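Local coordinates for UDP-glucose 4-epimerase (Campylobacter jejuni subsp. jejuni serotype O:2, PDB 7K3P), which interconverts UDP-glucose and UDP-galactose, and probably their N-acetylated counterparts, using tightly held NAD to oxidise and re-reduce the sugar at C4, at residues Ser97-Glu102 and Met198-Gly203; Phe191-Ala196 and Ile246-Ile251; Thr240-Phe245 and Pro307-Ser312; Val272-Gly277 and Trp323-Asp328. The protein carries 2 engineered substitutions. One frame throughout, in Å; residues are numbered along the deposited sequence.

Contact 1 of 4, residues Ser97-Glu102 and Met198-Gly203. With NAD (nicotinamide-adenine-dinucleotide), chain C.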
# COMPACT_ATOMS: atom_id res chain seq x y z
N SER A 97 6.45 -1.86 13.15
CA SER A 97 6.49 -3.23 13.65
C SER A 97 7.36 -4.02 12.68
O SER A 97 7.30 -3.77 11.47
CB SER A 97 5.08 -3.82 13.71
OG SER A 97 4.24 -3.03 14.52
N ILE A 98 8.17 -4.96 13.17
CA ILE A 98 9.28 -5.46 12.35
C ILE A 98 9.42 -6.99 12.22
O ILE A 98 10.42 -7.45 11.68
CB ILE A 98 10.63 -4.92 12.86
CG1 ILE A 98 11.04 -5.67 14.14
CG2 ILE A 98 10.55 -3.39 13.07
CD1 ILE A 98 12.42 -5.29 14.71
N GLU A 99 8.45 -7.75 12.69
CA GLU A 99 8.57 -9.22 12.73
C GLU A 99 7.73 -9.91 11.65
O GLU A 99 6.49 -9.95 11.74
CB GLU A 99 8.16 -9.76 14.11
CG GLU A 99 8.73 -8.95 15.28
CD GLU A 99 9.32 -9.81 16.38
OE1 GLU A 99 9.76 -10.94 16.10
OE2 GLU A 99 9.34 -9.35 17.55
N VAL A 100 8.42 -10.45 10.65
CA VAL A 100 7.79 -11.20 9.57
C VAL A 100 6.78 -12.22 10.10
O VAL A 100 5.62 -12.23 9.69
CB VAL A 100 8.84 -11.89 8.68
CG1 VAL A 100 8.23 -13.05 7.87
CG2 VAL A 100 9.51 -10.88 7.74
N PHE A 101 7.22 -13.07 11.03
CA PHE A 101 6.34 -14.12 11.55
C PHE A 101 5.04 -13.56 12.15
O PHE A 101 3.96 -14.11 11.93
CB PHE A 101 7.06 -15.00 12.58
CG PHE A 101 6.30 -16.24 12.95
CD1 PHE A 101 5.25 -16.19 13.87
CD2 PHE A 101 6.61 -17.46 12.37
CE1 PHE A 101 4.54 -17.33 14.21
CE2 PHE A 101 5.91 -18.61 12.71
CZ PHE A 101 4.87 -18.55 13.63
N GLU A 102 5.15 -12.46 12.90
CA GLU A 102 3.96 -11.86 13.50
C GLU A 102 3.05 -11.29 12.41
O GLU A 102 1.83 -11.33 12.55
CB GLU A 102 4.34 -10.76 14.50
CG GLU A 102 3.14 -10.18 15.27
CD GLU A 102 3.47 -8.89 16.02
OE1 GLU A 102 4.48 -8.22 15.69
OE2 GLU A 102 2.71 -8.55 16.95
N MET A 198 13.89 -9.89 18.76
CA MET A 198 12.63 -10.24 18.14
C MET A 198 11.89 -11.28 18.98
O MET A 198 12.48 -12.26 19.45
CB MET A 198 12.86 -10.70 16.70
CG MET A 198 13.25 -9.53 15.83
SD MET A 198 13.80 -9.99 14.20
CE MET A 198 14.69 -8.50 13.76
N ASP A 199 10.60 -11.04 19.18
CA ASP A 199 9.80 -11.86 20.08
C ASP A 199 9.33 -13.16 19.43
O ASP A 199 8.94 -14.09 20.12
CB ASP A 199 8.60 -11.05 20.60
CG ASP A 199 9.04 -9.78 21.35
OD1 ASP A 199 10.13 -9.79 21.95
OD2 ASP A 199 8.28 -8.78 21.32
N TYR A 200 9.40 -13.22 18.10
CA TYR A 200 8.85 -14.37 17.37
C TYR A 200 9.90 -15.35 16.82
O TYR A 200 9.55 -16.35 16.21
CB TYR A 200 7.89 -13.91 16.27
CG TYR A 200 6.62 -13.35 16.85
CD1 TYR A 200 6.56 -12.03 17.31
CD2 TYR A 200 5.49 -14.15 16.98
CE1 TYR A 200 5.40 -11.53 17.86
CE2 TYR A 200 4.33 -13.65 17.53
CZ TYR A 200 4.29 -12.35 17.97
OH TYR A 200 3.12 -11.87 18.52
N THR A 201 11.17 -15.07 17.07
CA THR A 201 12.23 -15.92 16.55
C THR A 201 12.44 -17.19 17.38
O THR A 201 12.55 -18.29 16.82
CB THR A 201 13.57 -15.15 16.41
OG1 THR A 201 13.94 -14.58 17.67
CG2 THR A 201 13.43 -14.04 15.38
N LEU A 202 12.49 -17.06 18.70
CA LEU A 202 12.84 -18.19 19.57
C LEU A 202 11.85 -19.35 19.43
O LEU A 202 12.22 -20.51 19.58
CB LEU A 202 12.96 -17.74 21.03
CG LEU A 202 13.67 -18.69 22.01
CD1 LEU A 202 15.12 -18.90 21.62
CD2 LEU A 202 13.59 -18.16 23.43
N GLY A 203 10.60 -19.03 19.11
CA GLY A 203 9.57 -20.04 18.92
C GLY A 203 9.60 -20.75 17.57
O GLY A 203 8.82 -21.68 17.35
PA NAD C . 12.63 -1.37 17.16
O1A NAD C . 11.36 -2.07 17.58
O2A NAD C . 13.70 -1.53 18.20
O5B NAD C . 12.39 0.17 16.97
C5B NAD C . 11.09 0.61 16.68
C4B NAD C . 10.78 1.79 17.51
O4B NAD C . 9.66 2.48 17.03
C3B NAD C . 10.48 1.38 18.99
O3B NAD C . 11.26 2.07 20.04
C2B NAD C . 8.94 1.48 19.08
O2B NAD C . 8.49 1.77 20.34
C1B NAD C . 8.71 2.59 18.10
N9A NAD C . 7.33 2.61 17.59
C8A NAD C . 6.67 1.60 17.00
N7A NAD C . 5.42 1.97 16.69
C5A NAD C . 5.24 3.24 17.06
C6A NAD C . 4.16 4.14 17.00
N6A NAD C . 2.91 3.73 16.40
N1A NAD C . 4.30 5.40 17.47
C2A NAD C . 5.45 5.82 18.03
N3A NAD C . 6.52 4.96 18.13
C4A NAD C . 6.45 3.69 17.65
O3 NAD C . 13.08 -2.00 15.76
PN NAD C . 14.49 -1.74 15.11
O1N NAD C . 15.22 -0.61 15.81
O2N NAD C . 15.28 -3.01 15.21
O5D NAD C . 14.25 -1.37 13.59
C5D NAD C . 13.86 -0.06 13.28
C4D NAD C . 13.50 0.09 11.81
O4D NAD C . 14.49 -0.50 10.98
C3D NAD C . 12.13 -0.46 11.44
O3D NAD C . 11.54 0.37 10.52
C2D NAD C . 12.38 -1.74 10.75
O2D NAD C . 11.40 -2.11 9.86
C1D NAD C . 13.77 -1.46 10.11
N1N NAD C . 14.61 -2.71 9.81
C2N NAD C . 15.09 -3.38 10.92
C3N NAD C . 15.87 -4.53 10.73
C7N NAD C . 16.40 -5.27 11.92
O7N NAD C . 16.14 -4.92 13.06
N7N NAD C . 17.20 -6.43 11.70
C4N NAD C . 16.15 -4.95 9.44
C5N NAD C . 15.66 -4.27 8.35
C6N NAD C . 14.88 -3.12 8.53

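Contact 2 of 4, residues Phe191-Ala196 and Ile246-Ile251. With NAD (nicotinamide-adenine-dinucleotide), chain C.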
# COMPACT_ATOMS: atom_id res chain seq x y z
N PHE A 191 19.32 -6.16 5.21
CA PHE A 191 18.95 -7.42 5.82
C PHE A 191 19.01 -7.30 7.34
O PHE A 191 18.91 -6.20 7.89
CB PHE A 191 19.86 -8.54 5.29
CG PHE A 191 19.49 -8.99 3.91
CD1 PHE A 191 18.51 -9.97 3.72
CD2 PHE A 191 20.08 -8.42 2.79
CE1 PHE A 191 18.15 -10.38 2.44
CE2 PHE A 191 19.73 -8.82 1.51
CZ PHE A 191 18.76 -9.81 1.33
N ASN A 192 19.19 -8.43 8.02
CA ASN A 192 19.09 -8.47 9.47
C ASN A 192 20.20 -7.66 10.18
O ASN A 192 21.36 -7.67 9.74
CB ASN A 192 19.13 -9.92 9.94
CG ASN A 192 18.97 -10.05 11.44
OD1 ASN A 192 19.91 -10.43 12.16
ND2 ASN A 192 17.78 -9.73 11.94
N VAL A 193 19.85 -6.97 11.26
CA VAL A 193 20.90 -6.31 12.03
C VAL A 193 21.20 -7.02 13.35
O VAL A 193 20.31 -7.28 14.15
CB VAL A 193 20.70 -4.77 12.17
CG1 VAL A 193 19.51 -4.28 11.37
CG2 VAL A 193 20.68 -4.32 13.62
N ALA A 194 22.48 -7.36 13.55
CA ALA A 194 22.88 -8.17 14.71
C ALA A 194 22.42 -7.54 16.01
O ALA A 194 22.50 -6.32 16.18
CB ALA A 194 24.40 -8.38 14.71
N GLY A 195 21.92 -8.36 16.93
CA GLY A 195 21.50 -7.88 18.23
C GLY A 195 20.05 -7.43 18.35
O GLY A 195 19.61 -7.09 19.44
N ALA A 196 19.30 -7.43 17.25
CA ALA A 196 17.89 -7.02 17.33
C ALA A 196 17.07 -8.04 18.11
O ALA A 196 17.14 -9.24 17.84
CB ALA A 196 17.31 -6.79 15.95
N ILE A 246 24.47 -7.02 9.51
CA ILE A 246 25.09 -5.71 9.69
C ILE A 246 25.13 -5.27 11.15
O ILE A 246 24.21 -5.57 11.94
CB ILE A 246 24.42 -4.64 8.80
CG1 ILE A 246 25.29 -3.38 8.74
CG2 ILE A 246 22.99 -4.33 9.29
CD1 ILE A 246 24.93 -2.47 7.58
N HIS A 247 26.20 -4.57 11.52
CA HIS A 247 26.35 -4.07 12.88
C HIS A 247 25.39 -2.90 13.12
O HIS A 247 25.21 -2.06 12.24
CB HIS A 247 27.80 -3.62 13.12
CG HIS A 247 28.11 -3.34 14.56
ND1 HIS A 247 27.79 -2.14 15.16
CD2 HIS A 247 28.71 -4.09 15.50
CE1 HIS A 247 28.18 -2.17 16.43
NE2 HIS A 247 28.74 -3.35 16.66
N VAL A 248 24.77 -2.85 14.30
CA VAL A 248 23.78 -1.80 14.57
C VAL A 248 24.35 -0.39 14.39
O VAL A 248 23.62 0.53 14.00
CB VAL A 248 23.13 -1.96 15.97
CG1 VAL A 248 24.18 -1.82 17.08
CG2 VAL A 248 22.01 -0.93 16.17
N ASP A 249 25.64 -0.20 14.65
CA ASP A 249 26.23 1.13 14.54
C ASP A 249 26.55 1.50 13.09
O ASP A 249 26.66 2.69 12.76
CB ASP A 249 27.46 1.29 15.46
CG ASP A 249 27.08 1.46 16.93
OD1 ASP A 249 26.17 2.27 17.23
OD2 ASP A 249 27.68 0.77 17.79
N ASP A 250 26.69 0.49 12.24
CA ASP A 250 26.95 0.69 10.81
C ASP A 250 25.67 0.98 10.02
O ASP A 250 25.68 1.77 9.06
CB ASP A 250 27.65 -0.54 10.21
CG ASP A 250 29.12 -0.62 10.61
OD1 ASP A 250 29.72 0.45 10.86
OD2 ASP A 250 29.68 -1.74 10.66
N ILE A 251 24.58 0.31 10.37
CA ILE A 251 23.31 0.68 9.76
C ILE A 251 22.93 2.07 10.31
O ILE A 251 22.39 2.90 9.59
CB ILE A 251 22.20 -0.38 9.99
CG1 ILE A 251 20.87 0.08 9.36
CG2 ILE A 251 22.03 -0.69 11.47
CD1 ILE A 251 20.99 0.38 7.89
PA NAD C . 12.63 -1.37 17.16
O1A NAD C . 11.36 -2.07 17.58
O2A NAD C . 13.70 -1.53 18.20
O5B NAD C . 12.39 0.17 16.97
C5B NAD C . 11.09 0.61 16.68
C4B NAD C . 10.78 1.79 17.51
O4B NAD C . 9.66 2.48 17.03
C3B NAD C . 10.48 1.38 18.99
O3B NAD C . 11.26 2.07 20.04
C2B NAD C . 8.94 1.48 19.08
O2B NAD C . 8.49 1.77 20.34
C1B NAD C . 8.71 2.59 18.10
N9A NAD C . 7.33 2.61 17.59
C8A NAD C . 6.67 1.60 17.00
N7A NAD C . 5.42 1.97 16.69
C5A NAD C . 5.24 3.24 17.06
C6A NAD C . 4.16 4.14 17.00
N6A NAD C . 2.91 3.73 16.40
N1A NAD C . 4.30 5.40 17.47
C2A NAD C . 5.45 5.82 18.03
N3A NAD C . 6.52 4.96 18.13
C4A NAD C . 6.45 3.69 17.65
O3 NAD C . 13.08 -2.00 15.76
PN NAD C . 14.49 -1.74 15.11
O1N NAD C . 15.22 -0.61 15.81
O2N NAD C . 15.28 -3.01 15.21
O5D NAD C . 14.25 -1.37 13.59
C5D NAD C . 13.86 -0.06 13.28
C4D NAD C . 13.50 0.09 11.81
O4D NAD C . 14.49 -0.50 10.98
C3D NAD C . 12.13 -0.46 11.44
O3D NAD C . 11.54 0.37 10.52
C2D NAD C . 12.38 -1.74 10.75
O2D NAD C . 11.40 -2.11 9.86
C1D NAD C . 13.77 -1.46 10.11
N1N NAD C . 14.61 -2.71 9.81
C2N NAD C . 15.09 -3.38 10.92
C3N NAD C . 15.87 -4.53 10.73
C7N NAD C . 16.40 -5.27 11.92
O7N NAD C . 16.14 -4.92 13.06
N7N NAD C . 17.20 -6.43 11.70
C4N NAD C . 16.15 -4.95 9.44
C5N NAD C . 15.66 -4.27 8.35
C6N NAD C . 14.88 -3.12 8.53
O HOH W 1 25.06 -5.17 16.14

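Contact 3 of 4, residues Thr240-Phe245 and Pro307-Ser312. With ACT (acetate ion), chain G.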
# COMPACT_ATOMS: atom_id res chain seq x y z
N THR A 240 28.76 -23.88 3.20
CA THR A 240 27.55 -23.48 3.92
C THR A 240 26.95 -22.20 3.34
O THR A 240 27.59 -21.52 2.53
CB THR A 240 27.77 -23.33 5.44
OG1 THR A 240 28.69 -22.25 5.70
CG2 THR A 240 28.32 -24.62 6.04
N CYS A 241 25.71 -21.88 3.73
CA CYS A 241 25.00 -20.72 3.19
C CYS A 241 25.69 -19.39 3.56
O CYS A 241 26.24 -19.24 4.64
CB CYS A 241 23.54 -20.71 3.67
SG CYS A 241 22.51 -21.91 2.76
N ILE A 242 25.63 -18.44 2.63
CA ILE A 242 26.16 -17.10 2.85
C ILE A 242 25.00 -16.10 2.95
O ILE A 242 24.15 -16.01 2.06
CB ILE A 242 27.13 -16.70 1.72
CG1 ILE A 242 28.38 -17.59 1.76
CG2 ILE A 242 27.52 -15.22 1.85
CD1 ILE A 242 29.36 -17.36 0.63
N ARG A 243 24.97 -15.36 4.05
CA ARG A 243 23.91 -14.37 4.25
C ARG A 243 24.48 -13.02 4.69
O ARG A 243 25.65 -12.92 5.05
CB ARG A 243 22.88 -14.87 5.28
CG ARG A 243 22.08 -16.07 4.79
CD ARG A 243 21.28 -15.72 3.54
NE ARG A 243 20.38 -16.80 3.14
CZ ARG A 243 20.70 -17.80 2.33
NH1 ARG A 243 21.93 -17.89 1.81
NH2 ARG A 243 19.80 -18.73 2.02
N ASP A 244 23.60 -12.02 4.70
CA ASP A 244 23.98 -10.63 4.87
C ASP A 244 23.55 -10.16 6.27
O ASP A 244 22.36 -10.22 6.62
CB ASP A 244 23.30 -9.84 3.76
CG ASP A 244 23.81 -8.42 3.64
OD1 ASP A 244 23.77 -7.69 4.64
OD2 ASP A 244 24.24 -8.05 2.52
N PHE A 245 24.52 -9.73 7.08
CA PHE A 245 24.24 -9.19 8.42
C PHE A 245 24.95 -7.85 8.59
O PHE A 245 25.92 -7.57 7.89
CB PHE A 245 24.74 -10.17 9.50
CG PHE A 245 24.26 -11.56 9.29
CD1 PHE A 245 22.99 -11.95 9.72
CD2 PHE A 245 25.06 -12.49 8.64
CE1 PHE A 245 22.53 -13.23 9.51
CE2 PHE A 245 24.61 -13.78 8.43
CZ PHE A 245 23.34 -14.16 8.87
N PRO A 307 18.62 -20.52 -1.19
CA PRO A 307 19.76 -20.15 -2.05
C PRO A 307 21.08 -20.29 -1.28
O PRO A 307 21.11 -20.12 -0.05
CB PRO A 307 19.48 -18.68 -2.39
CG PRO A 307 18.64 -18.17 -1.24
CD PRO A 307 17.80 -19.35 -0.79
N SER A 308 22.16 -20.63 -1.97
CA SER A 308 23.45 -20.72 -1.31
C SER A 308 23.93 -19.32 -0.86
O SER A 308 24.60 -19.18 0.17
CB SER A 308 24.49 -21.38 -2.23
OG SER A 308 24.62 -20.64 -3.43
N VAL A 309 23.56 -18.30 -1.63
CA VAL A 309 24.01 -16.93 -1.38
C VAL A 309 22.84 -15.94 -1.54
O VAL A 309 22.09 -15.99 -2.52
CB VAL A 309 25.15 -16.52 -2.35
CG1 VAL A 309 25.63 -15.09 -2.06
CG2 VAL A 309 26.32 -17.49 -2.23
N LEU A 310 22.69 -15.06 -0.55
CA LEU A 310 21.71 -13.97 -0.62
C LEU A 310 22.25 -12.77 0.16
O LEU A 310 22.28 -12.78 1.39
CB LEU A 310 20.37 -14.43 -0.03
CG LEU A 310 19.29 -13.35 0.12
CD1 LEU A 310 19.01 -12.74 -1.22
CD2 LEU A 310 18.01 -13.92 0.72
N ILE A 311 22.71 -11.74 -0.55
CA ILE A 311 23.27 -10.56 0.11
C ILE A 311 22.88 -9.31 -0.67
O ILE A 311 22.44 -9.40 -1.82
CB ILE A 311 24.81 -10.64 0.20
CG1 ILE A 311 25.44 -10.49 -1.19
CG2 ILE A 311 25.25 -11.94 0.85
CD1 ILE A 311 26.97 -10.39 -1.14
N SER A 312 23.03 -8.15 -0.04
CA SER A 312 22.76 -6.89 -0.71
C SER A 312 23.93 -6.53 -1.61
O SER A 312 25.09 -6.75 -1.24
CB SER A 312 22.57 -5.75 0.30
OG SER A 312 21.50 -5.99 1.21
C ACT G . 16.98 -17.73 3.49
O ACT G . 17.02 -18.92 3.08
OXT ACT G . 17.87 -17.34 4.28
CH3 ACT G . 15.88 -16.80 3.06
O HOH W 2 21.91 -5.58 3.73
O HOH W 3 20.83 -12.30 3.68
O HOH W 4 26.03 -6.39 1.26

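Contact 4 of 4, residues Val272-Gly277 and Trp323-Asp328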
# COMPACT_ATOMS: atom_id res chain seq x y z
N VAL A 272 21.82 -1.01 2.15
CA VAL A 272 22.92 -0.82 3.09
C VAL A 272 23.48 -2.18 3.45
O VAL A 272 22.76 -3.03 4.00
CB VAL A 272 22.47 -0.11 4.38
CG1 VAL A 272 23.69 0.23 5.23
CG2 VAL A 272 21.67 1.16 4.04
N GLY A 273 24.76 -2.39 3.16
CA GLY A 273 25.40 -3.67 3.47
C GLY A 273 26.90 -3.61 3.24
O GLY A 273 27.41 -2.64 2.65
N TYR A 274 27.61 -4.65 3.69
CA TYR A 274 29.06 -4.69 3.56
C TYR A 274 29.55 -5.09 2.16
O TYR A 274 30.76 -5.02 1.87
CB TYR A 274 29.67 -5.61 4.63
CG TYR A 274 29.41 -5.20 6.06
CD1 TYR A 274 29.54 -3.86 6.45
CD2 TYR A 274 29.03 -6.13 7.01
CE1 TYR A 274 29.30 -3.48 7.77
CE2 TYR A 274 28.79 -5.76 8.33
CZ TYR A 274 28.92 -4.43 8.70
OH TYR A 274 28.69 -4.05 10.00
N GLY A 275 28.62 -5.48 1.28
CA GLY A 275 28.96 -5.88 -0.09
C GLY A 275 29.46 -7.32 -0.17
O GLY A 275 29.87 -7.80 -1.24
N HIS A 276 29.44 -8.01 0.97
CA HIS A 276 29.74 -9.44 1.04
C HIS A 276 28.95 -10.00 2.21
O HIS A 276 28.49 -9.24 3.08
CB HIS A 276 31.23 -9.67 1.33
CG HIS A 276 31.66 -9.17 2.67
ND1 HIS A 276 31.52 -9.92 3.83
CD2 HIS A 276 32.16 -7.98 3.06
CE1 HIS A 276 31.95 -9.22 4.86
NE2 HIS A 276 32.34 -8.03 4.42
N GLY A 277 28.83 -11.32 2.27
CA GLY A 277 28.12 -11.96 3.36
C GLY A 277 29.03 -12.67 4.33
O GLY A 277 30.25 -12.50 4.30
N TRP A 323 29.20 7.09 3.22
CA TRP A 323 29.06 6.02 4.22
C TRP A 323 30.26 5.07 4.19
O TRP A 323 30.59 4.51 3.15
CB TRP A 323 27.76 5.23 4.03
CG TRP A 323 27.60 4.17 5.07
CD1 TRP A 323 27.49 4.37 6.42
CD2 TRP A 323 27.54 2.76 4.87
NE1 TRP A 323 27.38 3.16 7.07
CE2 TRP A 323 27.40 2.15 6.13
CE3 TRP A 323 27.60 1.93 3.73
CZ2 TRP A 323 27.30 0.77 6.30
CZ3 TRP A 323 27.51 0.56 3.89
CH2 TRP A 323 27.36 -0.01 5.16
N GLN A 324 30.88 4.88 5.36
CA GLN A 324 31.99 3.95 5.51
C GLN A 324 31.80 3.16 6.79
O GLN A 324 31.96 3.69 7.90
CB GLN A 324 33.33 4.70 5.54
CG GLN A 324 34.55 3.77 5.63
CD GLN A 324 35.86 4.53 5.60
OE1 GLN A 324 36.06 5.40 4.75
NE2 GLN A 324 36.75 4.22 6.55
N PRO A 325 31.46 1.87 6.66
CA PRO A 325 31.22 1.07 7.85
C PRO A 325 32.54 0.87 8.57
O PRO A 325 33.60 0.90 7.95
CB PRO A 325 30.73 -0.28 7.28
CG PRO A 325 31.17 -0.29 5.85
CD PRO A 325 31.16 1.15 5.41
N LYS A 326 32.49 0.65 9.87
CA LYS A 326 33.74 0.41 10.55
C LYS A 326 33.65 -0.76 11.51
O LYS A 326 34.57 -1.02 12.29
CB LYS A 326 34.26 1.70 11.19
CG LYS A 326 33.24 2.85 11.17
CD LYS A 326 33.56 3.92 12.21
CE LYS A 326 34.83 4.68 11.85
NZ LYS A 326 34.89 6.01 12.51
N TYR A 327 32.54 -1.50 11.44
CA TYR A 327 32.43 -2.73 12.23
C TYR A 327 32.16 -3.98 11.38
O TYR A 327 31.54 -4.93 11.85
CB TYR A 327 31.41 -2.59 13.37
CG TYR A 327 31.69 -1.45 14.32
CD1 TYR A 327 32.83 -1.45 15.12
CD2 TYR A 327 30.81 -0.38 14.44
CE1 TYR A 327 33.09 -0.40 15.99
CE2 TYR A 327 31.06 0.67 15.30
CZ TYR A 327 32.20 0.66 16.08
OH TYR A 327 32.46 1.70 16.94
N ASP A 328 32.65 -3.96 10.13
CA ASP A 328 32.65 -5.16 9.30
C ASP A 328 33.68 -6.12 9.89
O ASP A 328 34.80 -6.25 9.38
CB ASP A 328 33.00 -4.84 7.83
CG ASP A 328 32.81 -6.06 6.90
OD1 ASP A 328 32.50 -7.16 7.41
OD2 ASP A 328 32.98 -5.92 5.66

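Contact 1 of 4, residues Ser97-Glu102 and Met198-Gly203
Beside the NAD pocket of this Rossmann-type epimerase, Glu99, the N-cap residue of helix 100-105, holds the loop 198-203 through two consecutive backbone amides. Asp199 N donates to Glu99 OE2 at 2.7 Å, using the syn lone pair. Tyr200 N meets Glu99 OE1 at 3.1 Å, also on the syn side but 31° out of the carboxylate plane. A bend at chi2 (-134°) turns the carboxylate toward both amides. Each of its oxygens thus takes one of two successive N-H groups, and Met198 CB packs against Glu99 OE1 at 3.2 Å. Asp199 OD2 lies 4.0 Å from Glu99 OE2, a like-charge approach probably eased by the salt bridge of Asp199 with Lys51. The Tyr200 ring receives Glu102 CB over one face, 3.8 Å from its centroid, a CH-pi contact, while Phe101 CD1 approaches Tyr200 CD2 obliquely. Nearer the cofactor, Ile98 CD1 touches Met198 CE at 4.0 Å and Ile98 CG2 packs on the nicotinamide ribose, 3.4 Å from NAD C2D. The Glu102 carboxylate turns to Lys109 and Tyr110 on helix 107-127, Thr201 bonds Glu218 of helix 212-220, and the neighbouring Cys197 is disulfide-linked to Cys344.

Contact 2 of 4, residues Phe191-Ala196 and Ile246-Ile251
Peptide planes are the flat groups that meet across this contact: the carbonyl of Asn192 takes Ile246 N in its own plane, at 3.2 Å between Asn192 O and Ile246 N, whereas Ala194 N reaches Ile246 O at 3.0 Å with a 21° tilt. A third flat group, the His247 ring, has a water over one face, off toward the rim, and Asp249 CA at its edge. His247 is the N-cap of helix 248-261: its ND1 accepts Asp249 N at 2.9 Å, the N-H coming in tilted from the ring plane. That water receives Val248 N and donates to Ala194 O, so it extends the backbone ladder past the strands. The two backbone hydrogen bonds make Val193 and Ile246 a parallel beta bridge with both side chains on the same face of the sheet. Val193 CB rests on Ile246 CG2 at 3.7 Å, and Val193 CG2 reaches Val248 CB. The chain then reverses in a type II turn from Val193 to Ala196, with Gly195 at positive phi. On the cofactor side, Val193 N lies 2.7 Å from NAD N7N; as modelled this sets two N-H donors face to face, so the carboxamide may be turned over. Phe191 O lies 3.4 Å from NAD C4N, the carbon that exchanges hydride in NAD enzymes, which makes residues 191-196 part of the wall beside the reactive nicotinamide.

Contact 3 of 4, residues Thr240-Phe245 and Pro307-Ser312
The first shell is made by Arg243 and Pro307, NH1 and NH2 of the guanidinium both closing end-on upon Pro307 O, with Arg243 NH2 to Pro307 O at 2.8 Å. Arg243 NH1 also gives a hydrogen bond to Ile242 O at 2.9 Å, arriving from the face of that carbonyl opposite to Leu310 N and well above its plane. Leu310 CB lies over one face of the guanidinium. At its edge a bound acetate, probably from the crystallisation liquor, pairs side-on, Arg243 NE to acetate OXT at 2.8 Å and Arg243 NH2 to acetate O at 3.0 Å. The bend at chi2 (-61°) folds the chain back toward Pro307. Further along, Ser312 N donates to Asp244 OD2 at 2.8 Å from above the carboxylate plane, and a water links Asp244 OD2 with Ser312 O. What holds these groups in register is a short parallel ladder: Ile242 N to Ser308 O at 2.8 Å, nearly straight, and Leu310 N to Ile242 O at 3.1 Å. Behind it Ile242 lies beside Val309 and Ile311. In the mixed sheet, strand 309-312 is flanked by strand 149-150 and strand 242-246 by 278-279, while Phe245 packs on helix 212-220.

Contact 4 of 4, residues Val272-Gly277 and Trp323-Asp328
His276 and Asp328 meet through two side-chain rotations: His276 carries CG between its backbone N and carbonyl carbon (chi1 65°), and Asp328 extends CG opposite its backbone N (chi1 -172°), which leads the ring and carboxylate toward each other from opposite directions. The modelled separation of His276 NE2 and Asp328 OD2 is very short, 2.5 Å; the N-H points to the syn lone pair of Asp328 OD2, which lies close to the imidazole plane. At the other nitrogen, His276 ND1 donates to Gly277 O at 2.9 Å. With both ring nitrogens acting as donors beside a carboxylate, the imidazole may well be doubly protonated. The same aspartate serves a second flat group. Its carboxylate is stacked on the Tyr274 ring, the planes only 8° apart, and Asp328 CB sits over the ring centre, 3.9 Å from the centroid. Pro325 CB meets that ring at its edge, 3.5 Å from Tyr274 CE1. The loop 272-277 leaves strand 268-271, an outermost strand of the parallel Rossmann sheet, and enters strand 278-279 of the mixed sheet, so these contacts fasten the passage from one sheet to the other against the loop before helix 330-343. Farther in, the Trp323 indole is sandwiched: Val272 CG1 over one face, 3.7 Å from Trp323 CH2, and Pro325 CD over the opposite one. Gly273 O approaches the indole edge at 3.4 Å from Trp323 CZ3. Polar ends turn to helix 248-261, Tyr274 OH bonding Asp250 and Trp323 NE1 bonding Ser253.

Contacts 1 and 2 both line the NAD pocket and touch each other, their centres about 16 Å apart, with segments alternating along the chain. Contact 3 continues from contact 2 within one mixed sheet: strand 242-246 pairs with 309-312 near its start and with 192-193 near its end, then leads straight into helix 248-261, while Phe191 packs on Ser312 and Leu310. Contact 4, centred about 10 Å from contact 2, touches it chiefly through Asp250; its centre is about 25 Å from that of contact 1, across the middle of the chain. Contact 2 thus joins the cofactor-side strand to 242-246 and helix 248-261, and contacts 3 and 4 join later parts to that region.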